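Local coordinates for protein STN1 (Saccharomyces cerevisiae, PDB 3KEY) that regulates telomere length and protects chromosome ends, inhibiting telomerase loading through CDC13, and is seen here as its C-terminal winged helix-turn-helix region, at residues A[32-37]-A[58-63]. Sequence-based numbering, arbitrary orientation.
Sequences EVRSVV and SLEKEA
Two bends in the Arg34 chain, at chi2 (-47°) and chi3, fold its guanidinium toward the carboxylate of Glu60, whose own chain leaves the opposing helix with CG anti to the carbonyl carbon and runs extended to CD. The pair joins two helices of the first winged helix-turn-helix domain of Stn1, those spanning 31-47 and 56-73, and illustrates how a charged pair can flank an apolar helix crossing. The short segments 32-37 and 58-63 lie steeply across one another, at 106°, with their axes 9.9 Å apart at closest approach. In the salt bridge one nitrogen does the gripping: Arg34 NH2 lies 3.0 Å from Glu60 OE2 and 3.1 Å from OE1, astride the carboxylate. The acid meets the edge of the guanidinium, with its CD in the guanidinium plane, yet the two flat groups are turned 72° apart, and NH2 alone of the guanidinium nitrogens reaches the carboxylate. Thr38, on the next turn after Arg34, hydrogen-bonds through OG1 to Glu60 OE2, giving that oxygen a second partner within the helix interface, while Tyr28 of helix 24-28 touches both charged side chains. An alanine in place of Glu60 would probably leave the Arg34 guanidinium without its charge partner and Thr38 OG1 without this acceptor. Beside the ion pair, Val37 has its CB directed toward the other helix, its CA 5.8 Å from that of Glu60. Phe64, one residue beyond the segment 58-63, also packs on Val37, and Leu40 and Leu44 cover Ala63. Val37 CG1 lies 4.2 Å from the small Ala63 CB and also meets the stem of the acid, 3.7 Å from Glu60 CB.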
loop_
_atom_site.group_PDB
_atom_site.type_symbol
_atom_site.label_atom_id
_atom_site.label_comp_id
_atom_site.label_asym_id
_atom_site.label_seq_id
_atom_site.Cartn_x
_atom_site.Cartn_y
_atom_site.Cartn_z
ATOM N N GLU A 32 -11.160 0.212 12.611
ATOM C CA GLU A 32 -10.987 0.276 11.165
ATOM C C GLU A 32 -10.522 -1.061 10.589
ATOM O O GLU A 32 -10.955 -1.460 9.505
ATOM C CB GLU A 32 -9.982 1.371 10.795
ATOM C CG GLU A 32 -10.611 2.731 10.527
ATOM C CD GLU A 32 -9.594 3.757 10.047
ATOM O OE1 GLU A 32 -8.743 4.183 10.860
ATOM O OE2 GLU A 32 -9.638 4.133 8.852
ATOM N N VAL A 33 -9.643 -1.750 11.311
ATOM C CA VAL A 33 -9.142 -3.039 10.846
ATOM C C VAL A 33 -10.251 -4.094 10.866
ATOM O O VAL A 33 -10.391 -4.869 9.922
ATOM C CB VAL A 33 -7.942 -3.527 11.704
ATOM C CG1 VAL A 33 -7.507 -4.917 11.261
ATOM C CG2 VAL A 33 -6.776 -2.551 11.562
ATOM N N ARG A 34 -11.043 -4.123 11.935
ATOM C CA ARG A 34 -12.134 -5.091 12.017
ATOM C C ARG A 34 -13.115 -4.933 10.845
ATOM O O ARG A 34 -13.614 -5.925 10.317
ATOM C CB ARG A 34 -12.888 -4.957 13.351
ATOM C CG ARG A 34 -12.102 -5.415 14.580
ATOM C CD ARG A 34 -11.441 -6.778 14.348
ATOM N NE ARG A 34 -12.387 -7.833 13.976
ATOM C CZ ARG A 34 -13.227 -8.427 14.820
ATOM N NH1 ARG A 34 -13.247 -8.076 16.102
ATOM N NH2 ARG A 34 -14.050 -9.374 14.384
ATOM N N SER A 35 -13.375 -3.695 10.430
ATOM C CA SER A 35 -14.293 -3.437 9.312
ATOM C C SER A 35 -13.791 -4.116 8.045
ATOM O O SER A 35 -14.541 -4.812 7.364
ATOM C CB SER A 35 -14.419 -1.937 9.051
ATOM O OG SER A 35 -14.800 -1.252 10.229
ATOM N N VAL A 36 -12.517 -3.895 7.735
ATOM C CA VAL A 36 -11.892 -4.493 6.562
ATOM C C VAL A 36 -11.919 -6.021 6.671
ATOM O O VAL A 36 -12.260 -6.717 5.712
ATOM C CB VAL A 36 -10.407 -4.029 6.419
ATOM C CG1 VAL A 36 -9.741 -4.747 5.261
ATOM C CG2 VAL A 36 -10.351 -2.525 6.200
ATOM N N VAL A 37 -11.558 -6.533 7.847
ATOM C CA VAL A 37 -11.518 -7.978 8.093
ATOM C C VAL A 37 -12.895 -8.638 7.970
ATOM O O VAL A 37 -13.045 -9.686 7.342
ATOM C CB VAL A 37 -10.925 -8.276 9.497
ATOM C CG1 VAL A 37 -11.092 -9.749 9.831
ATOM C CG2 VAL A 37 -9.439 -7.900 9.523
ATOM N N SER A 58 -13.416 -17.698 12.805
ATOM C CA SER A 58 -12.285 -18.387 12.223
ATOM C C SER A 58 -11.989 -17.770 10.849
ATOM O O SER A 58 -10.828 -17.565 10.480
ATOM C CB SER A 58 -12.610 -19.873 12.087
ATOM O OG SER A 58 -11.431 -20.652 12.146
ATOM N N LEU A 59 -13.047 -17.466 10.100
ATOM C CA LEU A 59 -12.890 -16.870 8.779
ATOM C C LEU A 59 -12.273 -15.476 8.866
ATOM O O LEU A 59 -11.499 -15.087 7.990
ATOM C CB LEU A 59 -14.244 -16.810 8.059
ATOM C CG LEU A 59 -14.821 -18.184 7.689
ATOM C CD1 LEU A 59 -16.260 -18.050 7.188
ATOM C CD2 LEU A 59 -13.937 -18.815 6.627
ATOM N N GLU A 60 -12.617 -14.729 9.917
ATOM C CA GLU A 60 -12.081 -13.381 10.124
ATOM C C GLU A 60 -10.581 -13.422 10.436
ATOM O O GLU A 60 -9.800 -12.618 9.918
ATOM C CB GLU A 60 -12.809 -12.674 11.275
ATOM C CG GLU A 60 -14.257 -12.294 10.981
ATOM C CD GLU A 60 -14.919 -11.594 12.152
ATOM O OE1 GLU A 60 -14.877 -12.149 13.269
ATOM O OE2 GLU A 60 -15.482 -10.493 11.964
ATOM N N LYS A 61 -10.181 -14.355 11.292
ATOM C CA LYS A 61 -8.775 -14.481 11.639
ATOM C C LYS A 61 -7.974 -14.907 10.411
ATOM O O LYS A 61 -6.831 -14.492 10.237
ATOM C CB LYS A 61 -8.615 -15.460 12.801
ATOM C CG LYS A 61 -9.124 -14.850 14.101
ATOM C CD LYS A 61 -9.132 -15.814 15.266
ATOM C CE LYS A 61 -9.591 -15.090 16.533
ATOM N NZ LYS A 61 -9.635 -15.999 17.714
ATOM N N GLU A 62 -8.588 -15.708 9.543
ATOM C CA GLU A 62 -7.929 -16.142 8.315
ATOM C C GLU A 62 -7.838 -14.962 7.332
ATOM O O GLU A 62 -6.855 -14.826 6.593
ATOM C CB GLU A 62 -8.706 -17.299 7.684
ATOM C CG GLU A 62 -8.223 -17.705 6.307
ATOM C CD GLU A 62 -8.940 -18.943 5.770
ATOM O OE1 GLU A 62 -8.776 -19.245 4.568
ATOM O OE2 GLU A 62 -9.655 -19.617 6.550
ATOM N N ALA A 63 -8.859 -14.108 7.333
ATOM C CA ALA A 63 -8.878 -12.945 6.448
ATOM C C ALA A 63 -7.784 -11.968 6.859
ATOM O O ALA A 63 -7.063 -11.434 6.016
ATOM C CB ALA A 63 -10.245 -12.246 6.507
#